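Local coordinates for protein putative Phosphoglycerate mutase (Plasmodium falciparum, PDB 3EOZ) that probably acts as a protein serine/threonine phosphatase of the histidine phosphatase superfamily and is also assigned phosphoglycerate mutase activity, at residues B[23-28]-B[149-154]; B[70-75]-B[94-99]. One frame throughout, in Å; residues are numbered along the deposited sequence. Where two conformers were deposited one is given.

Overall arrangement
Contacts 1 and 2 pair neighbouring parallel strands in one mixed sheet, their centres about 10 Å apart. Contact 1 joins central strands 22-28 and 148-154. Contact 2 joins 68-74 to 95-98, the outermost strand at that end of the sheet within this chain, and is nested inside the loop closed by contact 1. Segments 149-154 and 70-75 link them, with probable hydrogen bonds Tyr73 N to Leu151 O (2.7 Å) and Ile153 N to Tyr73 O (3.0 Å). At the C-terminal end of contact 1 the Arg28 side chain, modelled in two conformers, comes within about 4 Å (nearest atoms) of a phosphate ion, probably from the crystallisation liquor but consistent with the superfamily's phosphate pocket.

Contact 1. Residues B[23-28]-B[149-154]; sequences HIILVR and YQLVIC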
ATOM      1  N   HIS B  23       0.809 -21.189 -11.956  1.00 53.02           N
ATOM      2  CA  HIS B  23       0.130 -19.935 -12.242  1.00 51.77           C
ATOM      3  C   HIS B  23      -1.314 -19.944 -11.740  1.00 49.99           C
ATOM      4  O   HIS B  23      -1.996 -20.965 -11.780  1.00 49.90           O
ATOM      5  CB  HIS B  23       0.217 -19.560 -13.715  1.00 51.71           C
ATOM      6  CG  HIS B  23      -0.254 -20.631 -14.640  1.00 54.17           C
ATOM      7  ND1 HIS B  23      -1.415 -21.341 -14.417  1.00 55.55           N
ATOM      8  CD2 HIS B  23       0.265 -21.103 -15.801  1.00 55.05           C
ATOM      9  CE1 HIS B  23      -1.581 -22.219 -15.390  1.00 56.44           C
ATOM     10  NE2 HIS B  23      -0.579 -22.091 -16.245  1.00 56.61           N
ATOM     11  N   ILE B  24      -1.753 -18.798 -11.230  1.00 47.71           N
ATOM     12  CA  ILE B  24      -3.050 -18.680 -10.605  1.00 45.81           C
ATOM     13  C   ILE B  24      -3.653 -17.402 -11.113  1.00 45.18           C
ATOM     14  O   ILE B  24      -2.956 -16.396 -11.241  1.00 45.53           O
ATOM     15  CB  ILE B  24      -2.938 -18.628  -9.076  1.00 45.42           C
ATOM     16  CG1 ILE B  24      -2.196 -19.881  -8.550  1.00 44.66           C
ATOM     17  CG2 ILE B  24      -4.338 -18.505  -8.453  1.00 43.97           C
ATOM     18  CD1 ILE B  24      -1.282 -19.640  -7.392  1.00 41.18           C
ATOM     19  N   ILE B  25      -4.941 -17.444 -11.433  1.00 43.92           N
ATOM     20  CA  ILE B  25      -5.637 -16.276 -11.917  1.00 42.81           C
ATOM     21  C   ILE B  25      -6.894 -16.041 -11.115  1.00 41.97           C
ATOM     22  O   ILE B  25      -7.790 -16.867 -11.095  1.00 41.79           O
ATOM     23  CB  ILE B  25      -5.979 -16.399 -13.399  1.00 42.60           C
ATOM     24  CG1 ILE B  25      -4.689 -16.522 -14.215  1.00 43.08           C
ATOM     25  CG2 ILE B  25      -6.759 -15.187 -13.864  1.00 42.23           C
ATOM     26  CD1 ILE B  25      -4.914 -16.616 -15.711  1.00 42.55           C
ATOM     27  N   LEU B  26      -6.950 -14.889 -10.465  1.00 41.49           N
ATOM     28  CA  LEU B  26      -8.090 -14.513  -9.647  1.00 41.28           C
ATOM     29  C   LEU B  26      -8.852 -13.424 -10.380  1.00 41.40           C
ATOM     30  O   LEU B  26      -8.251 -12.518 -10.918  1.00 41.15           O
ATOM     31  CB  LEU B  26      -7.622 -14.010  -8.277  1.00 40.65           C
ATOM     32  CG  LEU B  26      -6.710 -14.940  -7.467  1.00 40.39           C
ATOM     33  CD1 LEU B  26      -6.483 -14.407  -6.008  1.00 37.23           C
ATOM     34  CD2 LEU B  26      -7.261 -16.394  -7.469  1.00 37.55           C
ATOM     35  N   VAL B  27     -10.175 -13.541 -10.422  1.00 42.48           N
ATOM     36  CA  VAL B  27     -11.020 -12.603 -11.142  1.00 43.21           C
ATOM     37  C   VAL B  27     -12.107 -12.138 -10.209  1.00 44.71           C
ATOM     38  O   VAL B  27     -12.839 -12.963  -9.693  1.00 45.27           O
ATOM     39  CB  VAL B  27     -11.641 -13.258 -12.399  1.00 43.17           C
ATOM     40  CG1 VAL B  27     -12.417 -12.224 -13.226  1.00 41.18           C
ATOM     41  CG2 VAL B  27     -10.537 -13.937 -13.246  1.00 40.96           C
ATOM     42  N   ARG B  28     -12.190 -10.827  -9.968  1.00 46.21           N
ATOM     43  CA  ARG B  28     -13.200 -10.211  -9.094  0.50 47.18           C
ATOM     44  C   ARG B  28     -14.562 -10.111  -9.805  1.00 47.83           C
ATOM     45  O   ARG B  28     -14.620 -10.077 -11.036  1.00 47.34           O
ATOM     46  CB  ARG B  28     -12.699  -8.814  -8.644  0.50 47.25           C
ATOM     47  CG  ARG B  28     -13.753  -7.890  -8.008  0.50 48.53           C
ATOM     48  CD  ARG B  28     -13.176  -6.878  -7.003  0.50 49.63           C
ATOM     49  NE  ARG B  28     -12.296  -5.880  -7.605  0.50 50.86           N
ATOM     50  CZ  ARG B  28     -12.700  -4.713  -8.096  0.50 51.56           C
ATOM     51  NH1 ARG B  28     -13.984  -4.385  -8.070  0.50 52.03           N
ATOM     52  NH2 ARG B  28     -11.814  -3.878  -8.617  0.50 51.94           N
ATOM     53  N   TYR B 149      -5.043 -23.416 -18.104  1.00 54.64           N
ATOM     54  CA  TYR B 149      -5.380 -22.409 -17.120  1.00 53.34           C
ATOM     55  C   TYR B 149      -6.787 -22.611 -16.562  1.00 51.59           C
ATOM     56  O   TYR B 149      -7.679 -23.026 -17.274  1.00 51.25           O
ATOM     57  CB  TYR B 149      -5.300 -21.028 -17.755  1.00 53.73           C
ATOM     58  CG  TYR B 149      -3.893 -20.556 -18.014  1.00 55.41           C
ATOM     59  CD1 TYR B 149      -3.208 -19.812 -17.072  1.00 56.35           C
ATOM     60  CD2 TYR B 149      -3.250 -20.853 -19.205  1.00 57.49           C
ATOM     61  CE1 TYR B 149      -1.912 -19.378 -17.303  1.00 57.67           C
ATOM     62  CE2 TYR B 149      -1.962 -20.423 -19.447  1.00 58.51           C
ATOM     63  CZ  TYR B 149      -1.294 -19.678 -18.493  1.00 58.96           C
ATOM     64  OH  TYR B 149      -0.004 -19.243 -18.723  1.00 60.05           O
ATOM     65  N   GLN B 150      -6.979 -22.306 -15.282  1.00 49.70           N
ATOM     66  CA  GLN B 150      -8.317 -22.165 -14.707  1.00 48.05           C
ATOM     67  C   GLN B 150      -8.465 -20.746 -14.156  1.00 46.65           C
ATOM     68  O   GLN B 150      -7.481 -20.127 -13.735  1.00 46.47           O
ATOM     69  CB  GLN B 150      -8.575 -23.166 -13.578  1.00 47.96           C
ATOM     70  CG  GLN B 150      -8.472 -24.644 -13.938  1.00 48.13           C
ATOM     71  CD  GLN B 150      -7.061 -25.147 -13.954  1.00 48.30           C
ATOM     72  OE1 GLN B 150      -6.320 -24.927 -13.013  1.00 47.06           O
ATOM     73  NE2 GLN B 150      -6.663 -25.810 -15.052  1.00 51.17           N
ATOM     74  N   LEU B 151      -9.699 -20.245 -14.165  1.00 44.90           N
ATOM     75  CA  LEU B 151     -10.029 -18.919 -13.670  1.00 43.40           C
ATOM     76  C   LEU B 151     -10.806 -19.071 -12.391  1.00 42.19           C
ATOM     77  O   LEU B 151     -11.810 -19.771 -12.351  1.00 42.00           O
ATOM     78  CB  LEU B 151     -10.872 -18.163 -14.685  1.00 43.34           C
ATOM     79  CG  LEU B 151     -10.220 -17.914 -16.045  1.00 42.95           C
ATOM     80  CD1 LEU B 151     -11.199 -17.248 -17.001  1.00 43.86           C
ATOM     81  CD2 LEU B 151      -8.997 -17.064 -15.902  1.00 43.50           C
ATOM     82  N   VAL B 152     -10.328 -18.438 -11.327  1.00 41.00           N
ATOM     83  CA  VAL B 152     -11.007 -18.517 -10.048  1.00 39.48           C
ATOM     84  C   VAL B 152     -11.723 -17.195  -9.871  1.00 39.33           C
ATOM     85  O   VAL B 152     -11.083 -16.170  -9.765  1.00 39.28           O
ATOM     86  CB  VAL B 152     -10.008 -18.777  -8.923  1.00 38.98           C
ATOM     87  CG1 VAL B 152     -10.728 -19.023  -7.613  1.00 37.44           C
ATOM     88  CG2 VAL B 152      -9.153 -19.965  -9.284  1.00 37.74           C
ATOM     89  N   ILE B 153     -13.052 -17.212  -9.882  1.00 39.38           N
ATOM     90  CA  ILE B 153     -13.825 -15.988  -9.691  1.00 39.82           C
ATOM     91  C   ILE B 153     -14.094 -15.815  -8.211  1.00 40.09           C
ATOM     92  O   ILE B 153     -14.483 -16.763  -7.534  1.00 40.27           O
ATOM     93  CB  ILE B 153     -15.121 -15.972 -10.492  1.00 39.93           C
ATOM     94  CG1 ILE B 153     -14.795 -16.135 -11.978  1.00 39.65           C
ATOM     95  CG2 ILE B 153     -15.876 -14.663 -10.261  1.00 39.46           C
ATOM     96  CD1 ILE B 153     -15.980 -15.954 -12.846  1.00 40.94           C
ATOM     97  N   CYS B 154     -13.864 -14.601  -7.718  1.00 40.14           N
ATOM     98  CA  CYS B 154     -13.748 -14.367  -6.275  1.00 40.52           C
ATOM     99  C   CYS B 154     -14.476 -13.124  -5.799  1.00 40.30           C
ATOM    100  O   CYS B 154     -14.413 -12.065  -6.418  1.00 40.41           O
ATOM    101  CB  CYS B 154     -12.275 -14.199  -5.895  1.00 40.29           C
ATOM    102  SG  CYS B 154     -11.298 -15.692  -5.941  1.00 41.43           S
TER
HETATM  103  O   HOH W   1      -4.364 -21.413 -14.254  1.00 37.41           O
HETATM  104  O   HOH W   2      -5.751 -20.411 -11.736  1.00 36.14           O
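His23 and Tyr149 lay their rings over each other in an offset stack, centroids 3.8 Å apart and planes 15° from parallel, though the modelled spacing is too tight to be trusted in detail. With chi1 at 54°, His23 CG sits between its own backbone N and carbonyl carbon, which turns the imidazole toward Tyr149. Both ring tips have further partners: His23 NE2 bonds Glu146 O, and Tyr149 OH bonds Lys67 NZ. The strands are splayed here, and water fills in for direct bonds. One water accepts from Ile25 N (3.1 Å) and donates to Gln150 O (2.7 Å); another accepts from Gln150 N and reaches His23 O weakly. Ile25 spans the transition. Its CB lies 4.0 Å from Gln150 O and also against Leu151 CD2. The CG2 branch then meets Leu151 CD2 at 3.6 Å, the two side chains lying side by side and pointing the same way. The other branch runs through CG1 back to the stack, where Ile25 CD1 ends 3.9 Å from Tyr149 CD1, again touching Leu151 CD2. From this point the parallel ladder is direct: Val152 N donates to Ile25 O (3.0 Å, 166° at the hydrogen), Val152 O takes Val27 N (2.9 Å), and Val27 O takes Cys154 N. Arg28 begins the Arg-His-Gly signature of the superfamily. Leu26 leans its CD2 branch on Val152, and Leu26 and Cys154 on that face pack against Phe162 of helix 156-166. On the other face Val27 and Ile153 meet helix 78-88, while Ile25 and Leu151 rest on helix 49-64. Strand 182-189 hydrogen-bonds to 23-28 and strand 68-74 to 149-154, leaving this buried pair in the middle of the sheet.

Contact 2. Residues B[70-75]-B[94-99]; sequences SVIYHS and ANLIND
The beta-alpha-beta unit of strand 68-74, helix 78-88 and strand 95-98 closes where Val71 to His74 pair in parallel with Asn95 to Asn98. Five backbone hydrogen bonds form the ladder, from Asn95 N to Ser70 O (3.0 Å) at the start to Asp99 N to His74 O (2.8 Å) at the end. On one face, Val71 CG1 lies 3.4 Å above the plane of the Tyr73 ring, over its centre, and also touches Ile97 CD1 at 3.5 Å. Ile97 CG2 reaches Tyr73 CD2 at 3.8 Å, its side chain running alongside the ring. The opposite face carries Ile72, with Leu96 CD1 beside its CB, and then His74. The His74 ring is tied to the residue just after its strand: ND1 donates to Ser75 O, 2.7 Å away and near the ring plane. Chi1 of 63°, with CG between backbone N and carbonyl carbon, brings the ring to both Ser75 O and Asn98 CA. Asn98 CA sits over one ring face, 4.1 Å from the His74 centroid, as a CH-pi contact, while Leu96 CB comes to the ring edge. Asp99 bonds Tyr138 OH through OD2, just past the strand. The chemistry divides plainly: main-chain bonds set the register of this edge strand of the chain's sheet, apolar contacts pack both faces, and the ND1 bond restrains the rotation of the imidazole whose face meets Asn98 CA.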
ATOM      1  N   SER B  70      -9.611 -24.455 -19.131  1.00 52.75           N
ATOM      2  CA  SER B  70     -10.437 -25.639 -18.931  1.00 51.99           C
ATOM      3  C   SER B  70     -11.569 -25.468 -17.927  1.00 51.21           C
ATOM      4  O   SER B  70     -12.634 -26.067 -18.104  1.00 51.58           O
ATOM      5  CB  SER B  70      -9.563 -26.828 -18.513  1.00 52.17           C
ATOM      6  OG  SER B  70      -8.814 -26.550 -17.348  1.00 53.19           O
ATOM      7  N   VAL B  71     -11.348 -24.681 -16.867  1.00 50.07           N
ATOM      8  CA  VAL B  71     -12.366 -24.486 -15.817  1.00 48.72           C
ATOM      9  C   VAL B  71     -12.480 -23.029 -15.379  1.00 47.66           C
ATOM     10  O   VAL B  71     -11.501 -22.310 -15.332  1.00 47.64           O
ATOM     11  CB  VAL B  71     -12.054 -25.310 -14.556  1.00 48.86           C
ATOM     12  CG1 VAL B  71     -13.254 -25.285 -13.585  1.00 48.19           C
ATOM     13  CG2 VAL B  71     -11.656 -26.741 -14.920  1.00 49.09           C
ATOM     14  N   ILE B  72     -13.694 -22.612 -15.057  1.00 46.34           N
ATOM     15  CA  ILE B  72     -13.954 -21.345 -14.436  1.00 45.33           C
ATOM     16  C   ILE B  72     -14.651 -21.675 -13.117  1.00 45.15           C
ATOM     17  O   ILE B  72     -15.748 -22.233 -13.119  1.00 45.07           O
ATOM     18  CB  ILE B  72     -14.847 -20.471 -15.324  1.00 45.16           C
ATOM     19  CG1 ILE B  72     -14.130 -20.148 -16.644  1.00 45.43           C
ATOM     20  CG2 ILE B  72     -15.205 -19.178 -14.622  1.00 44.20           C
ATOM     21  CD1 ILE B  72     -15.007 -19.429 -17.666  1.00 44.92           C
ATOM     22  N   TYR B  73     -14.014 -21.355 -11.992  1.00 44.49           N
ATOM     23  CA  TYR B  73     -14.590 -21.664 -10.671  1.00 44.00           C
ATOM     24  C   TYR B  73     -15.367 -20.493 -10.106  1.00 44.93           C
ATOM     25  O   TYR B  73     -15.064 -19.342 -10.415  1.00 45.45           O
ATOM     26  CB  TYR B  73     -13.496 -22.034  -9.688  1.00 43.05           C
ATOM     27  CG  TYR B  73     -12.752 -23.279 -10.042  1.00 39.85           C
ATOM     28  CD1 TYR B  73     -11.518 -23.223 -10.679  1.00 39.03           C
ATOM     29  CD2 TYR B  73     -13.271 -24.519  -9.737  1.00 38.12           C
ATOM     30  CE1 TYR B  73     -10.809 -24.372 -10.995  1.00 36.57           C
ATOM     31  CE2 TYR B  73     -12.576 -25.673 -10.045  1.00 38.97           C
ATOM     32  CZ  TYR B  73     -11.346 -25.595 -10.684  1.00 37.02           C
ATOM     33  OH  TYR B  73     -10.670 -26.744 -10.980  1.00 34.27           O
ATOM     34  N   HIS B  74     -16.363 -20.773  -9.271  1.00 45.87           N
ATOM     35  CA  HIS B  74     -17.133 -19.703  -8.657  1.00 46.81           C
ATOM     36  C   HIS B  74     -17.855 -20.167  -7.417  1.00 47.47           C
ATOM     37  O   HIS B  74     -17.928 -21.350  -7.133  1.00 47.74           O
ATOM     38  CB  HIS B  74     -18.129 -19.123  -9.662  1.00 47.15           C
ATOM     39  CG  HIS B  74     -19.151 -20.111 -10.126  1.00 47.80           C
ATOM     40  ND1 HIS B  74     -20.301 -20.380  -9.413  1.00 47.17           N
ATOM     41  CD2 HIS B  74     -19.190 -20.904 -11.224  1.00 46.63           C
ATOM     42  CE1 HIS B  74     -20.996 -21.308 -10.045  1.00 46.33           C
ATOM     43  NE2 HIS B  74     -20.344 -21.637 -11.149  1.00 46.08           N
ATOM     44  N   SER B  75     -18.384 -19.213  -6.667  1.00 48.75           N
ATOM     45  CA  SER B  75     -19.122 -19.516  -5.434  1.00 49.49           C
ATOM     46  C   SER B  75     -20.605 -19.819  -5.737  1.00 50.17           C
ATOM     47  O   SER B  75     -21.026 -19.791  -6.884  1.00 49.61           O
ATOM     48  CB  SER B  75     -19.032 -18.325  -4.483  1.00 49.22           C
ATOM     49  OG  SER B  75     -19.906 -17.293  -4.919  1.00 48.51           O
ATOM     50  N   ALA B  94     -15.013 -24.048 -21.901  1.00 57.35           N
ATOM     51  CA  ALA B  94     -14.608 -24.173 -20.507  1.00 56.46           C
ATOM     52  C   ALA B  94     -15.774 -24.591 -19.625  1.00 55.85           C
ATOM     53  O   ALA B  94     -16.906 -24.167 -19.828  1.00 55.94           O
ATOM     54  CB  ALA B  94     -14.015 -22.853 -20.023  1.00 56.59           C
ATOM     55  N   ASN B  95     -15.489 -25.398 -18.614  1.00 55.18           N
ATOM     56  CA  ASN B  95     -16.520 -25.870 -17.698  1.00 54.58           C
ATOM     57  C   ASN B  95     -16.646 -24.966 -16.462  1.00 54.07           C
ATOM     58  O   ASN B  95     -15.658 -24.681 -15.791  1.00 54.17           O
ATOM     59  CB  ASN B  95     -16.209 -27.315 -17.291  1.00 54.75           C
ATOM     60  CG  ASN B  95     -15.974 -28.230 -18.505  1.00 55.29           C
ATOM     61  OD1 ASN B  95     -14.847 -28.682 -18.752  1.00 56.58           O
ATOM     62  ND2 ASN B  95     -17.026 -28.467 -19.284  1.00 53.02           N
ATOM     63  N   LEU B  96     -17.860 -24.506 -16.180  1.00 53.13           N
ATOM     64  CA  LEU B  96     -18.146 -23.770 -14.963  1.00 52.59           C
ATOM     65  C   LEU B  96     -18.271 -24.754 -13.813  1.00 52.11           C
ATOM     66  O   LEU B  96     -19.086 -25.658 -13.877  1.00 52.74           O
ATOM     67  CB  LEU B  96     -19.433 -22.954 -15.107  1.00 52.50           C
ATOM     68  CG  LEU B  96     -19.310 -21.621 -15.874  1.00 52.64           C
ATOM     69  CD1 LEU B  96     -18.358 -21.751 -17.043  1.00 52.24           C
ATOM     70  CD2 LEU B  96     -20.656 -21.123 -16.367  1.00 51.53           C
ATOM     71  N   ILE B  97     -17.442 -24.609 -12.782  1.00 51.55           N
ATOM     72  CA  ILE B  97     -17.552 -25.445 -11.583  1.00 50.99           C
ATOM     73  C   ILE B  97     -17.846 -24.606 -10.347  1.00 50.57           C
ATOM     74  O   ILE B  97     -17.162 -23.620 -10.084  1.00 50.81           O
ATOM     75  CB  ILE B  97     -16.302 -26.310 -11.335  1.00 50.95           C
ATOM     76  CG1 ILE B  97     -16.307 -27.523 -12.263  1.00 51.94           C
ATOM     77  CG2 ILE B  97     -16.281 -26.835  -9.886  1.00 50.17           C
ATOM     78  CD1 ILE B  97     -16.244 -27.177 -13.717  1.00 54.59           C
ATOM     79  N   ASN B  98     -18.866 -25.028  -9.599  1.00 50.03           N
ATOM     80  CA  ASN B  98     -19.309 -24.386  -8.368  1.00 49.42           C
ATOM     81  C   ASN B  98     -18.506 -24.915  -7.191  1.00 48.74           C
ATOM     82  O   ASN B  98     -18.426 -26.127  -7.003  1.00 48.95           O
ATOM     83  CB  ASN B  98     -20.795 -24.681  -8.144  1.00 49.53           C
ATOM     84  CG  ASN B  98     -21.383 -23.943  -6.931  1.00 51.45           C
ATOM     85  OD1 ASN B  98     -20.817 -23.955  -5.841  1.00 54.49           O
ATOM     86  ND2 ASN B  98     -22.536 -23.308  -7.126  1.00 54.21           N
ATOM     87  N   ASP B  99     -17.928 -24.010  -6.399  1.00 47.83           N
ATOM     88  CA  ASP B  99     -17.168 -24.376  -5.205  1.00 46.96           C
ATOM     89  C   ASP B  99     -17.721 -23.568  -4.046  1.00 47.03           C
ATOM     90  O   ASP B  99     -17.410 -22.390  -3.912  1.00 46.97           O
ATOM     91  CB  ASP B  99     -15.672 -24.097  -5.387  1.00 46.39           C
ATOM     92  CG  ASP B  99     -14.830 -24.554  -4.199  1.00 45.06           C
ATOM     93  OD1 ASP B  99     -15.419 -24.959  -3.178  1.00 41.35           O
ATOM     94  OD2 ASP B  99     -13.573 -24.508  -4.287  1.00 42.72           O
TER